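Local coordinates for protein beta-phenylalanine aminotransferase (PDB 4AO9) that catalyses transamination of beta-phenylalanine as a dimeric aminotransferase of class III, with pyridoxal-5'-phosphate as its cofactor, at residues L64-F69 with L403-L408; L135-E138 with Q142-Q145. One frame throughout, in Å; residues are numbered along the deposited sequence.

Interaction 1 of 2, residues L64-F69 with L403-L408; sequences LFYAPF and LLFFHL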
ATOM      1  N   LEU A  64      -5.561 -14.089  -8.281  1.00 14.33           N
ATOM      2  CA  LEU A  64      -6.486 -13.914  -9.394  1.00 13.96           C
ATOM      3  C   LEU A  64      -6.138 -14.806 -10.573  1.00 14.43           C
ATOM      4  O   LEU A  64      -6.956 -14.975 -11.469  1.00 15.34           O
ATOM      5  CB  LEU A  64      -6.522 -12.454  -9.853  1.00 13.84           C
ATOM      6  CG  LEU A  64      -6.942 -11.396  -8.829  1.00 13.00           C
ATOM      7  CD1 LEU A  64      -7.000 -10.037  -9.521  1.00 13.69           C
ATOM      8  CD2 LEU A  64      -8.278 -11.727  -8.141  1.00 13.52           C
ATOM      9  N   PHE A  65      -4.930 -15.363 -10.594  1.00 13.46           N
ATOM     10  CA  PHE A  65      -4.602 -16.289 -11.672  1.00 12.96           C
ATOM     11  C   PHE A  65      -5.079 -17.704 -11.380  1.00 13.27           C
ATOM     12  O   PHE A  65      -4.902 -18.219 -10.276  1.00 13.42           O
ATOM     13  CB  PHE A  65      -3.101 -16.338 -11.969  1.00 12.98           C
ATOM     14  CG  PHE A  65      -2.771 -17.274 -13.098  1.00 13.49           C
ATOM     15  CD1 PHE A  65      -2.523 -18.624 -12.856  1.00 14.75           C
ATOM     16  CD2 PHE A  65      -2.775 -16.817 -14.408  1.00 14.80           C
ATOM     17  CE1 PHE A  65      -2.259 -19.505 -13.910  1.00 16.61           C
ATOM     18  CE2 PHE A  65      -2.513 -17.696 -15.472  1.00 15.95           C
ATOM     19  CZ  PHE A  65      -2.263 -19.039 -15.214  1.00 16.68           C
ATOM     20  N   TYR A  66      -5.680 -18.327 -12.388  1.00 12.76           N
ATOM     21  CA  TYR A  66      -5.927 -19.768 -12.361  1.00 12.74           C
ATOM     22  C   TYR A  66      -5.816 -20.321 -13.774  1.00 13.20           C
ATOM     23  O   TYR A  66      -6.000 -19.588 -14.763  1.00 12.97           O
ATOM     24  CB  TYR A  66      -7.293 -20.112 -11.742  1.00 12.46           C
ATOM     25  CG  TYR A  66      -8.438 -19.288 -12.283  1.00 11.19           C
ATOM     26  CD1 TYR A  66      -8.765 -18.058 -11.696  1.00 10.97           C
ATOM     27  CD2 TYR A  66      -9.196 -19.721 -13.383  1.00 10.97           C
ATOM     28  CE1 TYR A  66      -9.797 -17.274 -12.181  1.00 11.20           C
ATOM     29  CE2 TYR A  66     -10.245 -18.932 -13.876  1.00 11.40           C
ATOM     30  CZ  TYR A  66     -10.540 -17.712 -13.268  1.00 10.79           C
ATOM     31  OH  TYR A  66     -11.573 -16.929 -13.740  1.00 11.96           O
ATOM     32  N   ALA A  67      -5.499 -21.612 -13.864  1.00 13.71           N
ATOM     33  CA  ALA A  67      -5.384 -22.291 -15.145  1.00 14.44           C
ATOM     34  C   ALA A  67      -6.765 -22.667 -15.691  1.00 14.53           C
ATOM     35  O   ALA A  67      -7.699 -22.879 -14.919  1.00 14.77           O
ATOM     36  CB  ALA A  67      -4.496 -23.519 -15.000  1.00 14.56           C
ATOM     37  N   PRO A  68      -6.908 -22.755 -17.025  1.00 14.92           N
ATOM     38  CA  PRO A  68      -5.862 -22.523 -18.024  1.00 14.97           C
ATOM     39  C   PRO A  68      -5.513 -21.043 -18.211  1.00 14.99           C
ATOM     40  O   PRO A  68      -4.387 -20.722 -18.610  1.00 16.18           O
ATOM     41  CB  PRO A  68      -6.454 -23.134 -19.298  1.00 15.25           C
ATOM     42  CG  PRO A  68      -7.921 -23.027 -19.129  1.00 15.18           C
ATOM     43  CD  PRO A  68      -8.172 -23.205 -17.641  1.00 14.66           C
ATOM     44  N   PHE A  69      -6.471 -20.166 -17.901  1.00 13.99           N
ATOM     45  CA  PHE A  69      -6.285 -18.711 -17.867  1.00 13.56           C
ATOM     46  C   PHE A  69      -7.457 -18.133 -17.082  1.00 13.10           C
ATOM     47  O   PHE A  69      -8.520 -18.740 -17.037  1.00 12.93           O
ATOM     48  CB  PHE A  69      -6.246 -18.098 -19.281  1.00 14.14           C
ATOM     49  CG  PHE A  69      -7.473 -18.385 -20.097  1.00 14.17           C
ATOM     50  CD1 PHE A  69      -7.550 -19.532 -20.878  1.00 15.16           C
ATOM     51  CD2 PHE A  69      -8.568 -17.521 -20.071  1.00 13.70           C
ATOM     52  CE1 PHE A  69      -8.690 -19.815 -21.620  1.00 16.36           C
ATOM     53  CE2 PHE A  69      -9.721 -17.798 -20.809  1.00 14.60           C
ATOM     54  CZ  PHE A  69      -9.780 -18.956 -21.591  1.00 16.37           C
ATOM     55  N   LEU A 403     -12.460 -28.572 -10.152  1.00 14.00           N
ATOM     56  CA  LEU A 403     -13.727 -29.075 -10.679  1.00 14.44           C
ATOM     57  C   LEU A 403     -14.920 -28.316 -10.095  1.00 13.88           C
ATOM     58  O   LEU A 403     -15.840 -27.953 -10.825  1.00 13.74           O
ATOM     59  CB  LEU A 403     -13.859 -30.598 -10.468  1.00 15.02           C
ATOM     60  CG  LEU A 403     -12.898 -31.472 -11.299  1.00 16.61           C
ATOM     61  CD1 LEU A 403     -12.951 -32.943 -10.881  1.00 16.82           C
ATOM     62  CD2 LEU A 403     -13.163 -31.361 -12.795  1.00 17.00           C
ATOM     63  N   LEU A 404     -14.881 -28.052  -8.787  1.00 13.43           N
ATOM     64  CA  LEU A 404     -15.913 -27.239  -8.127  1.00 13.01           C
ATOM     65  C   LEU A 404     -16.015 -25.837  -8.723  1.00 12.84           C
ATOM     66  O   LEU A 404     -17.111 -25.369  -9.048  1.00 12.84           O
ATOM     67  CB  LEU A 404     -15.649 -27.136  -6.616  1.00 12.66           C
ATOM     68  CG  LEU A 404     -16.643 -26.260  -5.835  1.00 12.46           C
ATOM     69  CD1 LEU A 404     -18.086 -26.777  -5.932  1.00 14.28           C
ATOM     70  CD2 LEU A 404     -16.211 -26.192  -4.382  1.00 13.21           C
ATOM     71  N   PHE A 405     -14.862 -25.180  -8.862  1.00 12.52           N
ATOM     72  CA  PHE A 405     -14.789 -23.835  -9.428  1.00 12.52           C
ATOM     73  C   PHE A 405     -15.436 -23.757 -10.814  1.00 12.58           C
ATOM     74  O   PHE A 405     -16.269 -22.885 -11.064  1.00 12.26           O
ATOM     75  CB  PHE A 405     -13.329 -23.352  -9.485  1.00 12.92           C
ATOM     76  CG  PHE A 405     -13.159 -22.040 -10.191  1.00 12.68           C
ATOM     77  CD1 PHE A 405     -13.438 -20.839  -9.532  1.00 14.27           C
ATOM     78  CD2 PHE A 405     -12.752 -22.002 -11.524  1.00 14.19           C
ATOM     79  CE1 PHE A 405     -13.304 -19.619 -10.190  1.00 13.93           C
ATOM     80  CE2 PHE A 405     -12.614 -20.777 -12.193  1.00 14.83           C
ATOM     81  CZ  PHE A 405     -12.896 -19.589 -11.519  1.00 15.14           C
ATOM     82  N   PHE A 406     -15.060 -24.678 -11.701  1.00 12.64           N
ATOM     83  CA  PHE A 406     -15.606 -24.682 -13.063  1.00 13.29           C
ATOM     84  C   PHE A 406     -17.086 -25.042 -13.097  1.00 13.06           C
ATOM     85  O   PHE A 406     -17.853 -24.456 -13.866  1.00 13.31           O
ATOM     86  CB  PHE A 406     -14.793 -25.601 -13.983  1.00 14.22           C
ATOM     87  CG  PHE A 406     -13.403 -25.101 -14.260  1.00 14.11           C
ATOM     88  CD1 PHE A 406     -13.205 -23.919 -14.977  1.00 13.96           C
ATOM     89  CD2 PHE A 406     -12.287 -25.805 -13.811  1.00 15.11           C
ATOM     90  CE1 PHE A 406     -11.925 -23.446 -15.223  1.00 15.43           C
ATOM     91  CE2 PHE A 406     -11.001 -25.335 -14.051  1.00 16.30           C
ATOM     92  CZ  PHE A 406     -10.821 -24.152 -14.764  1.00 15.98           C
ATOM     93  N   HIS A 407     -17.487 -25.976 -12.236  1.00 13.64           N
ATOM     94  CA  HIS A 407     -18.893 -26.303 -12.080  1.00 13.96           C
ATOM     95  C   HIS A 407     -19.703 -25.073 -11.675  1.00 13.68           C
ATOM     96  O   HIS A 407     -20.763 -24.816 -12.239  1.00 14.53           O
ATOM     97  CB  HIS A 407     -19.102 -27.431 -11.057  1.00 14.23           C
ATOM     98  CG  HIS A 407     -20.541 -27.685 -10.742  1.00 14.84           C
ATOM     99  ND1 HIS A 407     -21.372 -28.390 -11.589  1.00 16.85           N
ATOM    100  CD2 HIS A 407     -21.310 -27.294  -9.698  1.00 15.81           C
ATOM    101  CE1 HIS A 407     -22.586 -28.432 -11.071  1.00 17.41           C
ATOM    102  NE2 HIS A 407     -22.575 -27.779  -9.923  1.00 16.98           N
ATOM    103  N   LEU A 408     -19.199 -24.313 -10.702  1.00 13.21           N
ATOM    104  CA  LEU A 408     -19.916 -23.131 -10.241  1.00 13.03           C
ATOM    105  C   LEU A 408     -20.048 -22.106 -11.360  1.00 13.11           C
ATOM    106  O   LEU A 408     -21.113 -21.518 -11.536  1.00 13.44           O
ATOM    107  CB  LEU A 408     -19.266 -22.543  -8.975  1.00 12.33           C
ATOM    108  CG  LEU A 408     -19.474 -23.387  -7.710  1.00 12.10           C
ATOM    109  CD1 LEU A 408     -18.578 -22.856  -6.596  1.00 12.10           C
ATOM    110  CD2 LEU A 408     -20.938 -23.406  -7.275  1.00 13.22           C
TER
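Y66 makes the main touch of the loop on helix 398-410, offering one face of its ring to the edge of F405. It is a T-shaped pair, tilted rather than square: the centroids lie 4.6 Å apart and the planes meet at 63°. F405 comes in off-centre, toward the rim. Its CE2 reaches Y66 CE2 at 3.4 Å, and its CZ sits 3.5 Å from Y66 CZ. With chi1 at 48°, Y66 CG lies between its own N and carbonyl carbon, and this brings the phenol round toward the helix. The far end is held too, because Y66 OH takes the backbone N-H of L71.

Next, A67 turns its methyl away and contacts the helix through its carbonyl. A67 O lies in the plane of the F406 ring, at its edge, 3.4 Å from CZ, where the oxygen faces the slightly positive C-H rim. After the cis A67-P68 peptide, P68 CD also meets F406 CZ, more loosely, at 4.0 Å. F406 is itself supported by its neighbour, with F405 CD2 over the centre of one ring face, 3.9 Å above the plane.

L64 and F65 border the second subunit. The loop between helix 42-51 and strand 72-77 thus meets helix 398-410, with helix 23-40 closing in through F37, edge-to-face on F406, and L404 and L408 packing onto helix 429-445. Such a meeting of N- and C-terminal parts is consistent with the smaller domain of class III aminotransferases.

Interaction 2 of 2, residues L135-E138 with Q142-Q145; sequences LICE and QIEQ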
ATOM      1  N   LEU A 135     -14.706   6.987  14.063  1.00  9.94           N
ATOM      2  CA  LEU A 135     -15.674   5.924  13.814  1.00 10.17           C
ATOM      3  C   LEU A 135     -15.064   4.553  14.089  1.00  9.93           C
ATOM      4  O   LEU A 135     -15.682   3.708  14.745  1.00 10.68           O
ATOM      5  CB  LEU A 135     -16.180   5.991  12.371  1.00 10.52           C
ATOM      6  CG  LEU A 135     -17.391   5.105  12.064  1.00 11.35           C
ATOM      7  CD1 LEU A 135     -18.649   5.608  12.768  1.00 14.65           C
ATOM      8  CD2 LEU A 135     -17.635   5.081  10.579  1.00 13.49           C
ATOM      9  N   ILE A 136     -13.838   4.344  13.619  1.00  9.47           N
ATOM     10  CA  ILE A 136     -13.198   3.048  13.798  1.00  9.56           C
ATOM     11  C   ILE A 136     -12.886   2.771  15.272  1.00 10.26           C
ATOM     12  O   ILE A 136     -13.128   1.660  15.758  1.00 10.46           O
ATOM     13  CB  ILE A 136     -11.939   2.920  12.917  1.00  8.61           C
ATOM     14  CG1 ILE A 136     -12.344   2.875  11.438  1.00  8.89           C
ATOM     15  CG2 ILE A 136     -11.144   1.686  13.315  1.00  9.46           C
ATOM     16  CD1 ILE A 136     -11.150   3.108  10.476  1.00 10.13           C
ATOM     17  N   CYS A 137     -12.365   3.774  15.977  1.00 10.44           N
ATOM     18  CA  CYS A 137     -12.055   3.630  17.398  1.00 11.43           C
ATOM     19  C   CYS A 137     -13.315   3.339  18.208  1.00 11.80           C
ATOM     20  O   CYS A 137     -13.262   2.603  19.191  1.00 12.91           O
ATOM     21  CB  CYS A 137     -11.354   4.878  17.934  1.00 11.24           C
ATOM     22  SG  CYS A 137      -9.676   5.102  17.265  1.00 12.99           S
ATOM     23  N   GLU A 138     -14.435   3.924  17.801  1.00 12.25           N
ATOM     24  CA  GLU A 138     -15.709   3.684  18.490  1.00 13.28           C
ATOM     25  C   GLU A 138     -16.244   2.286  18.213  1.00 13.16           C
ATOM     26  O   GLU A 138     -16.828   1.652  19.102  1.00 13.82           O
ATOM     27  CB  GLU A 138     -16.742   4.740  18.103  1.00 13.75           C
ATOM     28  CG  GLU A 138     -16.462   6.089  18.716  1.00 15.55           C
ATOM     29  CD  GLU A 138     -17.363   7.205  18.187  1.00 18.61           C
ATOM     30  OE1 GLU A 138     -18.075   7.010  17.170  1.00 21.79           O
ATOM     31  OE2 GLU A 138     -17.318   8.296  18.782  1.00 20.53           O
ATOM     32  N   GLN A 142     -10.929  -1.561  21.456  1.00 11.25           N
ATOM     33  CA  GLN A 142      -9.548  -1.983  21.723  1.00 10.97           C
ATOM     34  C   GLN A 142      -8.541  -1.152  20.927  1.00 10.80           C
ATOM     35  O   GLN A 142      -7.329  -1.248  21.149  1.00 10.88           O
ATOM     36  CB  GLN A 142      -9.349  -3.476  21.428  1.00 11.30           C
ATOM     37  CG  GLN A 142      -9.448  -3.853  19.947  1.00 11.13           C
ATOM     38  CD  GLN A 142     -10.858  -4.208  19.502  1.00 10.31           C
ATOM     39  OE1 GLN A 142     -11.831  -3.508  19.802  1.00 11.52           O
ATOM     40  NE2 GLN A 142     -10.968  -5.312  18.765  1.00 11.01           N
ATOM     41  N   ILE A 143      -9.057  -0.334  20.007  1.00 10.36           N
ATOM     42  CA  ILE A 143      -8.222   0.607  19.259  1.00 10.35           C
ATOM     43  C   ILE A 143      -8.424   1.994  19.875  1.00 10.18           C
ATOM     44  O   ILE A 143      -9.464   2.638  19.669  1.00 11.38           O
ATOM     45  CB  ILE A 143      -8.570   0.594  17.758  1.00  9.81           C
ATOM     46  CG1 ILE A 143      -8.321  -0.806  17.179  1.00  9.76           C
ATOM     47  CG2 ILE A 143      -7.781   1.671  17.011  1.00 10.86           C
ATOM     48  CD1 ILE A 143      -8.774  -0.967  15.733  1.00 11.23           C
ATOM     49  N   GLU A 144      -7.456   2.422  20.681  1.00 10.23           N
ATOM     50  CA  GLU A 144      -7.530   3.714  21.374  1.00 10.12           C
ATOM     51  C   GLU A 144      -7.105   4.839  20.443  1.00 10.05           C
ATOM     52  O   GLU A 144      -7.705   5.925  20.455  1.00 10.74           O
ATOM     53  CB  GLU A 144      -6.669   3.716  22.643  1.00 10.93           C
ATOM     54  CG  GLU A 144      -7.152   2.692  23.655  1.00 12.91           C
ATOM     55  CD  GLU A 144      -6.303   2.585  24.903  1.00 16.80           C
ATOM     56  OE1 GLU A 144      -5.172   3.114  24.970  1.00 14.43           O
ATOM     57  OE2 GLU A 144      -6.814   1.970  25.870  1.00 22.83           O
ATOM     58  N   GLN A 145      -6.040   4.591  19.680  1.00  9.23           N
ATOM     59  CA  GLN A 145      -5.646   5.458  18.567  1.00  9.03           C
ATOM     60  C   GLN A 145      -5.180   4.581  17.424  1.00  8.30           C
ATOM     61  O   GLN A 145      -4.803   3.426  17.633  1.00  8.48           O
ATOM     62  CB  GLN A 145      -4.502   6.383  18.950  1.00  9.30           C
ATOM     63  CG  GLN A 145      -4.824   7.374  20.050  1.00 10.35           C
ATOM     64  CD  GLN A 145      -3.681   8.325  20.275  1.00 12.92           C
ATOM     65  OE1 GLN A 145      -2.512   7.946  20.189  1.00 14.22           O
ATOM     66  NE2 GLN A 145      -4.008   9.578  20.527  1.00 15.86           N
TER
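C137, near the end of helix 129-139, and I143, on the way into strand 145-149, bring their CA atoms to 5.2 Å as the chain doubles back. At this close spacing the I143 carbonyl rests directly on the cysteine. I143 O is 3.6 Å from C137 CA, a C-H...O contact bent to 122° at the hydrogen and therefore weak, and it lies 3.4 Å from C137 CB. The thiol leans over the same carbonyl: chi1 of -68° sets SG anti to its own carbonyl carbon, where it sits 3.4 Å from I143 O. Further along, SG passes 3.8 Å from E144 O. It also touches the isoleucine's branch methyl, with I143 CG2 3.9 Å from C137 SG. The longer arm of I143 runs the other way, extended at chi2 174°, until CD1 comes 4.3 Å from I136 CG2.

Just past this point the strand starts irregularly. E144 and Q145 both face G300 and both bond to its backbone, a classic beta bulge where strand 145-149 begins to pair antiparallel with strand 296-300. Strand 145-149 is the outermost strand, within this chain, of the seven-stranded sheet of the large domain, the core of fold type I PLP enzymes. Helix 129-139 lies against that sheet through I136, which packs on L285, L146 and F148; from the loop, I143 adds contacts with T283 and L285. The carboxylate of E144 points elsewhere, its OE1 taking the backbone N-H of A302. The second subunit comes in here too: its Y54 packs on C137 and its A52 touches Q145, while Q145 NE2 gives a weak hydrogen bond to R53 O of that same subunit.

In the fold
The two contacts lie on opposite sides of the chain's centre, their nearest atoms about 24 Å apart, and share no helix or strand. Both are largely buried. Interaction 1 is truly long-range, closing a loop of 333 residues that contains interaction 2; it joins the segment ahead of strand 72-77 to a helix near the C-terminus through aromatic rings. Interaction 2 is a local return from helix to strand 145-149, made of aliphatic carbon, a thiol and backbone carbonyls, with the exposed E144 at its margin. It belongs to the large domain with the seven-stranded sheet, the side chain of I143 being about 14 Å from a bound PLP. Each site also borders the second subunit, though through different residues.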